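Local coordinates for protein ATP-dependent DNA helicase PIF1 (Candida albicans, PDB 7OTJ) that uses ATP hydrolysis to unwind DNA in the 5'-3' direction and probably resolves G-quadruplexes and helps maintain nuclear and mitochondrial genomes, at residues I2-N6 with E7-V11; K31-L34 with L35-I38. All blocks are in the same frame, centred on the assembly; numbering follows the deposited sequence.

Interaction 1: residues I2-N6 with E7-V11; sequences IILSN and EQEYV. With ADP (adenosine-5'-diphosphate), chain E.
A single amide oxygen, OE1 of Gln8, both closes the helix cap with Ser5 and receives the adenine of ADP. Ser5 N donates to Gln8 OE1 at 3.0 Å, in the plane of the amide and on a lone pair, while ADP N6 reaches the same OE1 at 2.8 Å. In return Gln8 N donates to Ser5 OG at 3.0 Å, which completes a capping box at the start of helix 6-16, with Ser5 as N-cap. Ser5 can accept because chi1 of 66° sets OG between its own N and carbonyl carbon, facing the first turn. The Gln8 chain runs extended from CG, and its NE2 makes a weak bond to ADP N7 besides donating to Gly30 O of the P-loop. Ile3 O takes a further weak bond from N6, and Ile2 CG2 rests 3.3 Å from ADP C6. Leu4 crosses Gln8 at about a right angle, its CD2 3.3 Å from OE1. Held by the cap and by Gly30, the amide is fixed with its oxygen toward N6 and its nitrogen toward N7, a pairing that probably favours adenine, consistent with the Q motif of helicases.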
# COMPACT_ATOMS: atom_id res chain seq x y z
N ILE A 2 3.08 -21.07 6.86
CA ILE A 2 2.21 -20.70 7.97
C ILE A 2 1.01 -21.64 7.97
O ILE A 2 0.37 -21.86 6.93
CB ILE A 2 1.75 -19.23 7.85
CG1 ILE A 2 2.85 -18.27 8.31
CG2 ILE A 2 0.48 -18.99 8.63
CD1 ILE A 2 2.45 -16.80 8.14
N ILE A 3 0.72 -22.24 9.13
CA ILE A 3 -0.53 -22.96 9.34
C ILE A 3 -1.62 -21.97 9.73
O ILE A 3 -1.44 -21.17 10.66
CB ILE A 3 -0.35 -24.04 10.42
CG1 ILE A 3 0.68 -25.09 9.98
CG2 ILE A 3 -1.69 -24.69 10.76
CD1 ILE A 3 0.36 -25.75 8.66
N LEU A 4 -2.76 -22.03 9.04
CA LEU A 4 -3.86 -21.15 9.38
C LEU A 4 -4.52 -21.58 10.69
O LEU A 4 -4.73 -22.78 10.92
CB LEU A 4 -4.89 -21.12 8.25
CG LEU A 4 -4.44 -20.42 6.97
CD1 LEU A 4 -5.54 -20.43 5.91
CD2 LEU A 4 -4.00 -19.00 7.27
N SER A 5 -4.80 -20.62 11.55
CA SER A 5 -5.56 -20.89 12.76
C SER A 5 -6.97 -21.36 12.42
O SER A 5 -7.44 -21.25 11.28
CB SER A 5 -5.63 -19.64 13.64
OG SER A 5 -6.40 -18.64 12.99
N ASN A 6 -7.67 -21.86 13.44
CA ASN A 6 -9.06 -22.26 13.25
C ASN A 6 -9.95 -21.05 12.97
O ASN A 6 -10.97 -21.19 12.28
CB ASN A 6 -9.57 -23.01 14.48
CG ASN A 6 -8.80 -24.28 14.75
OD1 ASN A 6 -8.25 -24.90 13.83
ND2 ASN A 6 -8.75 -24.69 16.01
N GLU A 7 -9.59 -19.88 13.48
CA GLU A 7 -10.32 -18.67 13.10
C GLU A 7 -10.05 -18.31 11.64
O GLU A 7 -10.98 -17.97 10.90
CB GLU A 7 -9.94 -17.51 14.01
CG GLU A 7 -10.54 -17.59 15.40
CD GLU A 7 -10.28 -16.33 16.21
OE1 GLU A 7 -9.21 -15.71 16.03
OE2 GLU A 7 -11.16 -15.95 17.01
N GLN A 8 -8.79 -18.37 11.22
CA GLN A 8 -8.46 -18.08 9.83
C GLN A 8 -9.11 -19.09 8.89
O GLN A 8 -9.61 -18.72 7.82
CB GLN A 8 -6.94 -18.06 9.63
CG GLN A 8 -6.26 -16.81 10.19
CD GLN A 8 -4.74 -16.91 10.13
OE1 GLN A 8 -4.16 -17.96 10.41
NE2 GLN A 8 -4.10 -15.81 9.75
N GLU A 9 -9.10 -20.37 9.26
CA GLU A 9 -9.75 -21.38 8.44
C GLU A 9 -11.25 -21.13 8.34
O GLU A 9 -11.85 -21.35 7.27
CB GLU A 9 -9.49 -22.78 9.00
CG GLU A 9 -8.06 -23.30 8.80
CD GLU A 9 -7.78 -23.70 7.37
OE1 GLU A 9 -8.75 -23.89 6.60
OE2 GLU A 9 -6.59 -23.83 7.00
N TYR A 10 -11.88 -20.68 9.43
CA TYR A 10 -13.32 -20.46 9.40
C TYR A 10 -13.69 -19.34 8.44
O TYR A 10 -14.68 -19.45 7.70
CB TYR A 10 -13.83 -20.15 10.81
CG TYR A 10 -15.30 -19.81 10.87
CD1 TYR A 10 -16.27 -20.81 10.88
CD2 TYR A 10 -15.73 -18.49 10.91
CE1 TYR A 10 -17.61 -20.51 10.94
CE2 TYR A 10 -17.07 -18.18 10.96
CZ TYR A 10 -18.01 -19.19 10.98
OH TYR A 10 -19.35 -18.87 11.03
N VAL A 11 -12.91 -18.25 8.42
CA VAL A 11 -13.13 -17.17 7.46
C VAL A 11 -12.96 -17.70 6.04
O VAL A 11 -13.81 -17.46 5.17
CB VAL A 11 -12.16 -16.01 7.74
CG1 VAL A 11 -12.39 -14.86 6.77
CG2 VAL A 11 -12.28 -15.55 9.19
PB ADP E . -2.76 -8.14 9.28
O1B ADP E . -4.03 -8.44 10.06
O2B ADP E . -2.93 -8.08 7.78
O3B ADP E . -1.94 -7.01 9.87
PA ADP E . -0.62 -9.87 8.53
O1A ADP E . -1.23 -10.83 7.54
O2A ADP E . 0.19 -8.69 8.05
O3A ADP E . -1.80 -9.41 9.54
O5' ADP E . 0.29 -10.69 9.56
C5' ADP E . 1.32 -10.03 10.29
C4' ADP E . 2.36 -11.06 10.69
O4' ADP E . 1.73 -12.15 11.34
C3' ADP E . 3.06 -11.61 9.45
O3' ADP E . 4.47 -11.42 9.60
C2' ADP E . 2.75 -13.09 9.43
O2' ADP E . 3.92 -13.85 9.12
C1' ADP E . 2.24 -13.38 10.83
N9 ADP E . 1.14 -14.38 10.78
C8 ADP E . -0.06 -14.19 10.21
N7 ADP E . -0.84 -15.29 10.35
C5 ADP E . -0.13 -16.21 11.02
C6 ADP E . -0.35 -17.59 11.51
N6 ADP E . -1.52 -18.23 11.29
N1 ADP E . 0.66 -18.19 12.18
C2 ADP E . 1.83 -17.56 12.41
N3 ADP E . 2.10 -16.31 12.00
C4 ADP E . 1.18 -15.60 11.31

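Interaction 2: residues K31-L34 with L35-I38; sequences KSVL and LRSI. With MG (magnesium ion), chain G; ADP (adenosine-5'-diphosphate), chain E.
Leu34, Leu35 and Arg36 give up the most surface in this first part of helix 31-45. Leu34 holds CG anti to its backbone N (chi1 165°), which brings the branch slantwise across Ile38 one turn on: Leu34 CG lies 3.9 Å from Ile38 CD1. Both leucine and isoleucine pack on helix 6-16 and Tyr23. Leu35 turns to the sheet, against Tyr23, Ile105 and Asp107, while its N donates to Lys31 O at 2.8 Å. Arg36 reaches back, extended from CG to NE, so that Ser32 O lies over one face of the guanidinium and Val33 CG2 meets its edge in plane, 3.6 Å from Arg36 NH1; Asn62 O takes a bond from NH2.

The turn they back is the end of the Walker A P-loop. Lys31 NZ and Ser32 N donate to ADP O1B and O2B, at 3.0 and 3.1 Å, and Val33 N gives 2.9 Å to ADP O1A. Ser32 OG binds the magnesium at 2.4 Å, with ADP O2B and three waters, and is also bonded to Asp107. Lys31 NZ is also hydrogen-bonded to Gly25 O and to the tetrafluoroaluminate. Amide N-H groups of the first turn, the lysine and the metal thus converge on the diphosphate, and the helix start probably helps to offset its negative charge.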
# COMPACT_ATOMS: atom_id res chain seq x y z
N LYS A 31 -4.64 -11.10 8.84
CA LYS A 31 -5.70 -10.90 7.86
C LYS A 31 -5.17 -11.06 6.44
O LYS A 31 -5.75 -11.79 5.63
CB LYS A 31 -6.34 -9.52 8.05
CG LYS A 31 -7.19 -9.39 9.32
CD LYS A 31 -7.91 -8.04 9.39
CE LYS A 31 -6.95 -6.85 9.45
NZ LYS A 31 -6.28 -6.67 10.78
N SER A 32 -4.04 -10.41 6.13
CA SER A 32 -3.52 -10.49 4.76
C SER A 32 -2.93 -11.86 4.48
O SER A 32 -3.00 -12.35 3.34
CB SER A 32 -2.48 -9.40 4.52
OG SER A 32 -3.06 -8.12 4.64
N VAL A 33 -2.31 -12.49 5.48
CA VAL A 33 -1.81 -13.84 5.29
C VAL A 33 -2.95 -14.78 4.92
O VAL A 33 -2.83 -15.60 4.00
CB VAL A 33 -1.07 -14.32 6.56
CG1 VAL A 33 -0.75 -15.79 6.48
CG2 VAL A 33 0.20 -13.51 6.73
N LEU A 34 -4.07 -14.67 5.63
CA LEU A 34 -5.26 -15.43 5.26
C LEU A 34 -5.75 -15.03 3.87
O LEU A 34 -6.11 -15.89 3.06
CB LEU A 34 -6.35 -15.20 6.30
CG LEU A 34 -7.77 -15.62 5.91
CD1 LEU A 34 -7.84 -17.12 5.60
CD2 LEU A 34 -8.72 -15.24 7.03
N LEU A 35 -5.73 -13.73 3.57
CA LEU A 35 -6.19 -13.24 2.28
C LEU A 35 -5.44 -13.89 1.13
O LEU A 35 -6.04 -14.25 0.11
CB LEU A 35 -6.05 -11.72 2.24
CG LEU A 35 -6.98 -11.00 1.27
CD1 LEU A 35 -8.38 -11.59 1.35
CD2 LEU A 35 -6.99 -9.50 1.57
N ARG A 36 -4.12 -14.07 1.28
CA ARG A 36 -3.36 -14.72 0.23
C ARG A 36 -3.79 -16.17 0.04
O ARG A 36 -3.77 -16.68 -1.08
CB ARG A 36 -1.86 -14.67 0.53
CG ARG A 36 -1.29 -13.27 0.62
CD ARG A 36 0.22 -13.34 0.64
NE ARG A 36 0.82 -12.09 1.07
CZ ARG A 36 1.10 -11.80 2.34
NH1 ARG A 36 0.86 -12.66 3.31
NH2 ARG A 36 1.65 -10.62 2.62
N SER A 37 -4.20 -16.84 1.12
CA SER A 37 -4.74 -18.18 0.99
C SER A 37 -6.11 -18.14 0.32
O SER A 37 -6.43 -19.01 -0.50
CB SER A 37 -4.83 -18.86 2.35
OG SER A 37 -3.54 -19.19 2.82
N ILE A 38 -6.94 -17.17 0.70
CA ILE A 38 -8.23 -16.98 0.03
C ILE A 38 -8.03 -16.85 -1.48
O ILE A 38 -8.74 -17.46 -2.28
CB ILE A 38 -8.96 -15.76 0.61
CG1 ILE A 38 -9.33 -16.01 2.07
CG2 ILE A 38 -10.19 -15.46 -0.22
CD1 ILE A 38 -9.89 -14.79 2.77
MG MG G . -3.09 -6.52 6.40
PB ADP E . -2.76 -8.14 9.28
O1B ADP E . -4.03 -8.44 10.06
O2B ADP E . -2.93 -8.08 7.78
O3B ADP E . -1.94 -7.01 9.87
PA ADP E . -0.62 -9.87 8.53
O1A ADP E . -1.23 -10.83 7.54
O2A ADP E . 0.19 -8.69 8.05
O3A ADP E . -1.80 -9.41 9.54
O5' ADP E . 0.29 -10.69 9.56
C5' ADP E . 1.32 -10.03 10.29
C4' ADP E . 2.36 -11.06 10.69
O4' ADP E . 1.73 -12.15 11.34
C3' ADP E . 3.06 -11.61 9.45
O3' ADP E . 4.47 -11.42 9.60
C2' ADP E . 2.75 -13.09 9.43
O2' ADP E . 3.92 -13.85 9.12
C1' ADP E . 2.24 -13.38 10.83
N9 ADP E . 1.14 -14.38 10.78
C8 ADP E . -0.06 -14.19 10.21
N7 ADP E . -0.84 -15.29 10.35
C5 ADP E . -0.13 -16.21 11.02
C6 ADP E . -0.35 -17.59 11.51
N6 ADP E . -1.52 -18.23 11.29
N1 ADP E . 0.66 -18.19 12.18
C2 ADP E . 1.83 -17.56 12.41
N3 ADP E . 2.10 -16.31 12.00
C4 ADP E . 1.18 -15.60 11.31
O HOH W 1 -5.10 -6.40 6.42
O HOH W 2 -1.01 -7.00 6.23
O HOH W 3 -2.54 -5.27 4.93

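The two contacts grip opposite ends of one nucleotide: interaction 1 reads the base, while interaction 2 holds the phosphates and the metal and adds Val33 beside the base. Interaction 1 lies at the surface, where a loop enters helix 6-16, and works through a side-chain amide and a cap. Interaction 2 is buried at the start of helix 31-45, where backbone N-H groups and charge do the work and leucines fill in behind. Their centres are 9 Å apart and they pack directly: Val11 CB stands 3.6 Å from Leu34 CD2, and Ile2 CD1 meets Val33 CG1 at 3.8 Å. Helix 6-16 and the loop before it are thereby joined to helix 31-45 through aliphatic contacts beside the ADP pocket.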